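Local structure of bifunctional enzyme IspD/IspF (Campylobacter jejuni, 1W55) at residues 229-234 and 320-325; 83-87 and 153-157. The protein catalyses two steps of isoprenoid precursor synthesis, making 4-diphosphocytidyl-2-C-methyl-D-erythritol from CTP and MEP, and cyclising CDP-ME2P to ME-CPP with release of CMP. All blocks are in the same frame, centred on the assembly; numbering follows the deposited sequence.

Contact 1: residues 229-234 and 320-325; sequences LAGVQI and AMQSNI
M321 lies along the beta hairpin of strands 227-229 and 232-235. With chi1 m, chi2 t and chi3 p, its CE comes 3.5 Å from L229 CB, and its SD lies 4.3 Å from I234 CD1. L229 to V232 form a type I' turn, closed by bonds of 3.0 Å from L229 N to V232 O and from V232 N to L229 O. A230 (51/36) and G231 (75/9) both have positive phi, as this two-residue hairpin turn requires. N324, chi1 t, donates from ND2 to A230 O at 2.7 Å, nearly straight at 172°. N324 ND2 also lies 3.6 Å from G231 CA, so a CB there would clash. A230 CB packs against both M321 CB (3.9 Å) and I325 CG1 (3.8 Å), one helical turn apart. V232 CG2 sits 3.9 Å from M321 CA. Strand 232-234 and helix 320-325 run nearly antiparallel, at 159°, with axes 9.4 Å apart. The hairpin tip thus docks on helix 318-329 within the IspF domain. Helix 248-260 touches L229, A230, M321 and I325, and strand 336-341 backs M321 and I325.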
# COMPACT_ATOMS: atom_id res chain seq x y z
N LEU A 229 -50.07 7.29 13.19
CA LEU A 229 -49.18 7.15 12.05
C LEU A 229 -47.76 7.16 12.59
O LEU A 229 -47.37 8.08 13.32
CB LEU A 229 -49.40 8.28 11.05
CG LEU A 229 -50.74 8.34 10.31
CD1 LEU A 229 -50.70 9.50 9.31
CD2 LEU A 229 -51.09 7.02 9.62
N ALA A 230 -46.99 6.12 12.24
CA ALA A 230 -45.67 5.89 12.83
C ALA A 230 -45.75 5.93 14.36
O ALA A 230 -44.83 6.40 15.03
CB ALA A 230 -44.63 6.90 12.30
N GLY A 231 -46.87 5.42 14.88
CA GLY A 231 -47.08 5.31 16.32
C GLY A 231 -47.39 6.62 17.02
O GLY A 231 -47.40 6.67 18.24
N VAL A 232 -47.63 7.68 16.25
CA VAL A 232 -47.87 9.01 16.77
C VAL A 232 -49.34 9.38 16.56
O VAL A 232 -49.87 9.23 15.46
CB VAL A 232 -46.96 10.05 16.06
CG1 VAL A 232 -47.33 11.49 16.46
CG2 VAL A 232 -45.47 9.75 16.34
N GLN A 233 -50.00 9.87 17.61
CA GLN A 233 -51.41 10.23 17.48
C GLN A 233 -51.58 11.53 16.70
O GLN A 233 -51.07 12.58 17.10
CB GLN A 233 -52.13 10.31 18.83
CG GLN A 233 -53.65 10.40 18.66
CD GLN A 233 -54.39 10.47 19.98
OE1 GLN A 233 -54.90 11.53 20.35
NE2 GLN A 233 -54.47 9.34 20.67
N ILE A 234 -52.30 11.44 15.58
CA ILE A 234 -52.48 12.56 14.67
C ILE A 234 -53.82 13.25 14.95
O ILE A 234 -53.95 14.48 14.88
CB ILE A 234 -52.45 12.06 13.19
CG1 ILE A 234 -51.20 11.20 12.90
CG2 ILE A 234 -52.59 13.21 12.21
CD1 ILE A 234 -49.88 11.76 13.43
N ALA A 320 -42.07 14.39 14.97
CA ALA A 320 -42.36 13.34 15.95
C ALA A 320 -42.45 11.93 15.31
O ALA A 320 -41.96 10.96 15.88
CB ALA A 320 -43.66 13.68 16.70
N MET A 321 -43.08 11.83 14.14
CA MET A 321 -43.13 10.56 13.39
C MET A 321 -41.73 10.06 13.04
O MET A 321 -41.39 8.90 13.28
CB MET A 321 -43.96 10.73 12.11
CG MET A 321 -45.46 10.83 12.36
SD MET A 321 -46.43 11.27 10.91
CE MET A 321 -46.42 9.84 10.14
N GLN A 322 -40.92 10.97 12.49
CA GLN A 322 -39.52 10.70 12.17
C GLN A 322 -38.74 10.22 13.39
O GLN A 322 -37.95 9.27 13.31
CB GLN A 322 -38.86 11.96 11.58
CG GLN A 322 -39.28 12.21 10.13
CD GLN A 322 -38.96 13.61 9.59
OE1 GLN A 322 -39.64 14.08 8.68
NE2 GLN A 322 -37.93 14.27 10.13
N SER A 323 -38.96 10.89 14.51
CA SER A 323 -38.24 10.57 15.74
C SER A 323 -38.69 9.23 16.34
O SER A 323 -37.86 8.46 16.84
CB SER A 323 -38.37 11.73 16.76
OG SER A 323 -38.02 11.30 18.06
N ASN A 324 -39.98 8.94 16.29
CA ASN A 324 -40.49 7.64 16.74
C ASN A 324 -40.03 6.45 15.87
O ASN A 324 -39.69 5.39 16.40
CB ASN A 324 -42.02 7.67 16.84
CG ASN A 324 -42.57 6.62 17.82
OD1 ASN A 324 -41.99 6.37 18.89
ND2 ASN A 324 -43.68 6.00 17.45
N ILE A 325 -40.00 6.64 14.54
CA ILE A 325 -39.39 5.65 13.64
C ILE A 325 -37.93 5.42 13.97
O ILE A 325 -37.47 4.29 13.98
CB ILE A 325 -39.53 6.06 12.13
CG1 ILE A 325 -40.99 6.03 11.67
CG2 ILE A 325 -38.66 5.14 11.23
CD1 ILE A 325 -41.25 6.85 10.37

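Contact 2: residues 83-87 and 153-157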
# COMPACT_ATOMS: atom_id res chain seq x y z
N ALA A 83 -26.74 -35.40 6.88
CA ALA A 83 -26.09 -35.09 5.61
C ALA A 83 -25.33 -36.29 5.04
O ALA A 83 -25.23 -36.44 3.82
CB ALA A 83 -25.17 -33.89 5.75
N LEU A 84 -24.78 -37.13 5.92
CA LEU A 84 -24.06 -38.34 5.48
C LEU A 84 -24.93 -39.33 4.69
O LEU A 84 -24.41 -40.03 3.82
CB LEU A 84 -23.38 -39.05 6.66
CG LEU A 84 -22.10 -38.42 7.21
CD1 LEU A 84 -21.81 -38.93 8.60
CD2 LEU A 84 -20.92 -38.67 6.28
N GLU A 85 -26.23 -39.37 4.97
CA GLU A 85 -27.14 -40.25 4.23
C GLU A 85 -27.22 -39.87 2.75
O GLU A 85 -27.75 -40.64 1.94
CB GLU A 85 -28.53 -40.28 4.89
CG GLU A 85 -28.57 -41.04 6.21
CD GLU A 85 -28.06 -42.48 6.10
OE1 GLU A 85 -28.81 -43.35 5.60
OE2 GLU A 85 -26.90 -42.75 6.51
N LEU A 86 -26.68 -38.71 2.41
CA LEU A 86 -26.61 -38.25 1.03
C LEU A 86 -25.30 -38.68 0.33
O LEU A 86 -25.17 -38.56 -0.89
CB LEU A 86 -26.78 -36.72 0.98
CG LEU A 86 -28.11 -36.06 0.55
CD1 LEU A 86 -29.37 -36.90 0.86
CD2 LEU A 86 -28.26 -34.64 1.12
N ILE A 87 -24.35 -39.20 1.10
CA ILE A 87 -23.02 -39.50 0.59
C ILE A 87 -22.84 -40.99 0.32
O ILE A 87 -23.16 -41.82 1.17
CB ILE A 87 -21.93 -39.01 1.60
CG1 ILE A 87 -22.17 -37.55 2.02
CG2 ILE A 87 -20.51 -39.23 1.03
CD1 ILE A 87 -22.18 -36.55 0.88
N THR A 153 -16.27 -42.66 4.85
CA THR A 153 -17.70 -42.42 4.97
C THR A 153 -18.42 -43.47 5.81
O THR A 153 -19.19 -43.14 6.72
CB THR A 153 -18.30 -42.33 3.57
OG1 THR A 153 -17.60 -41.33 2.83
CG2 THR A 153 -19.73 -41.83 3.62
N LYS A 154 -18.15 -44.74 5.50
CA LYS A 154 -18.83 -45.85 6.17
C LYS A 154 -18.56 -45.84 7.68
O LYS A 154 -19.47 -46.06 8.47
CB LYS A 154 -18.46 -47.20 5.54
CG LYS A 154 -18.88 -47.32 4.06
CD LYS A 154 -18.51 -48.69 3.47
CE LYS A 154 -17.28 -48.60 2.57
NZ LYS A 154 -17.61 -48.82 1.13
N LEU A 155 -17.31 -45.54 8.06
CA LEU A 155 -16.92 -45.50 9.47
C LEU A 155 -17.54 -44.34 10.24
O LEU A 155 -17.92 -44.50 11.41
CB LEU A 155 -15.40 -45.47 9.62
CG LEU A 155 -14.67 -46.79 9.33
CD1 LEU A 155 -13.19 -46.64 9.55
CD2 LEU A 155 -15.22 -47.97 10.16
N LEU A 156 -17.63 -43.18 9.59
CA LEU A 156 -18.20 -41.98 10.21
C LEU A 156 -19.70 -42.17 10.41
O LEU A 156 -20.24 -41.79 11.44
CB LEU A 156 -17.87 -40.72 9.40
CG LEU A 156 -18.25 -39.36 10.01
CD1 LEU A 156 -17.63 -39.17 11.38
CD2 LEU A 156 -17.89 -38.18 9.07
N LYS A 157 -20.35 -42.77 9.42
CA LYS A 157 -21.75 -43.17 9.55
C LYS A 157 -21.95 -44.07 10.78
O LYS A 157 -22.81 -43.79 11.63
CB LYS A 157 -22.25 -43.89 8.29
CG LYS A 157 -22.46 -42.95 7.11
CD LYS A 157 -23.30 -43.60 6.04
CE LYS A 157 -23.07 -42.92 4.69
NZ LYS A 157 -24.02 -43.38 3.64
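Segment 83-87 leads from helix 76-84 into a type I turn from L84 to I87. Helices 76-84 and 153-159 both pack on the central mixed sheet of the IspD domain, a Rossmann-like cytidylyltransferase fold of the GT-A clan. The turn is closed by I87 N to L84 O at 2.8 Å, and L86 N bonds A83 O at 3.0 Å. Segment 153-157 is the first turn of helix 153-159, with K157 N bonded to T153 O at 3.0 Å. The nearest CA pairs are L84 with K157, 6.7 Å, and I87 with T153, 7.5 Å.

The apolar part of the contact faces that sheet. L84 CD1 meets L156 CG at 3.9 Å, and I87 CG2 meets T153 CG2 at 3.8 Å. L84 CD2 is 4.3 Å from the same T153 methyl. V92 of strand 91-96 touches L84, T153 and L156, while I7 of strand 4-9 touches L84 and I87. The hydroxyl of T153 bonds to the carbonyl of S89, so its methyl is left to face the two aliphatic side chains.

K157 reaches back over the turn with an extended tail. Its CG lies 4.0 Å from L84 CB. E85 OE2 is 4.1 Å from K157 NZ, too far for a salt bridge. The ammonium group ends on backbone: K157 NZ donates to I87 O at 3.0 Å.

In the fold
The two contacts belong to different catalytic domains of the one chain. Contact 2 comes first, in the IspD part, and is complete before contact 1 begins in the IspF part. Their centres are 56 Å apart, on opposite sides of the chain's centre, and their nearest atoms are about 41 Å apart. They share no helix, strand or sheet. Contact 2 rests on the mixed sheet of the cytidylyltransferase domain, away from the annotated sites. Contact 1 lies closer to its domain's chemistry: I234 touches P312, a substrate-binding residue by similarity, and L229 is about 8 Å from a bound CMP, between nearest side-chain and ligand atoms. One contact lies in each catalytic domain, and the two do not touch.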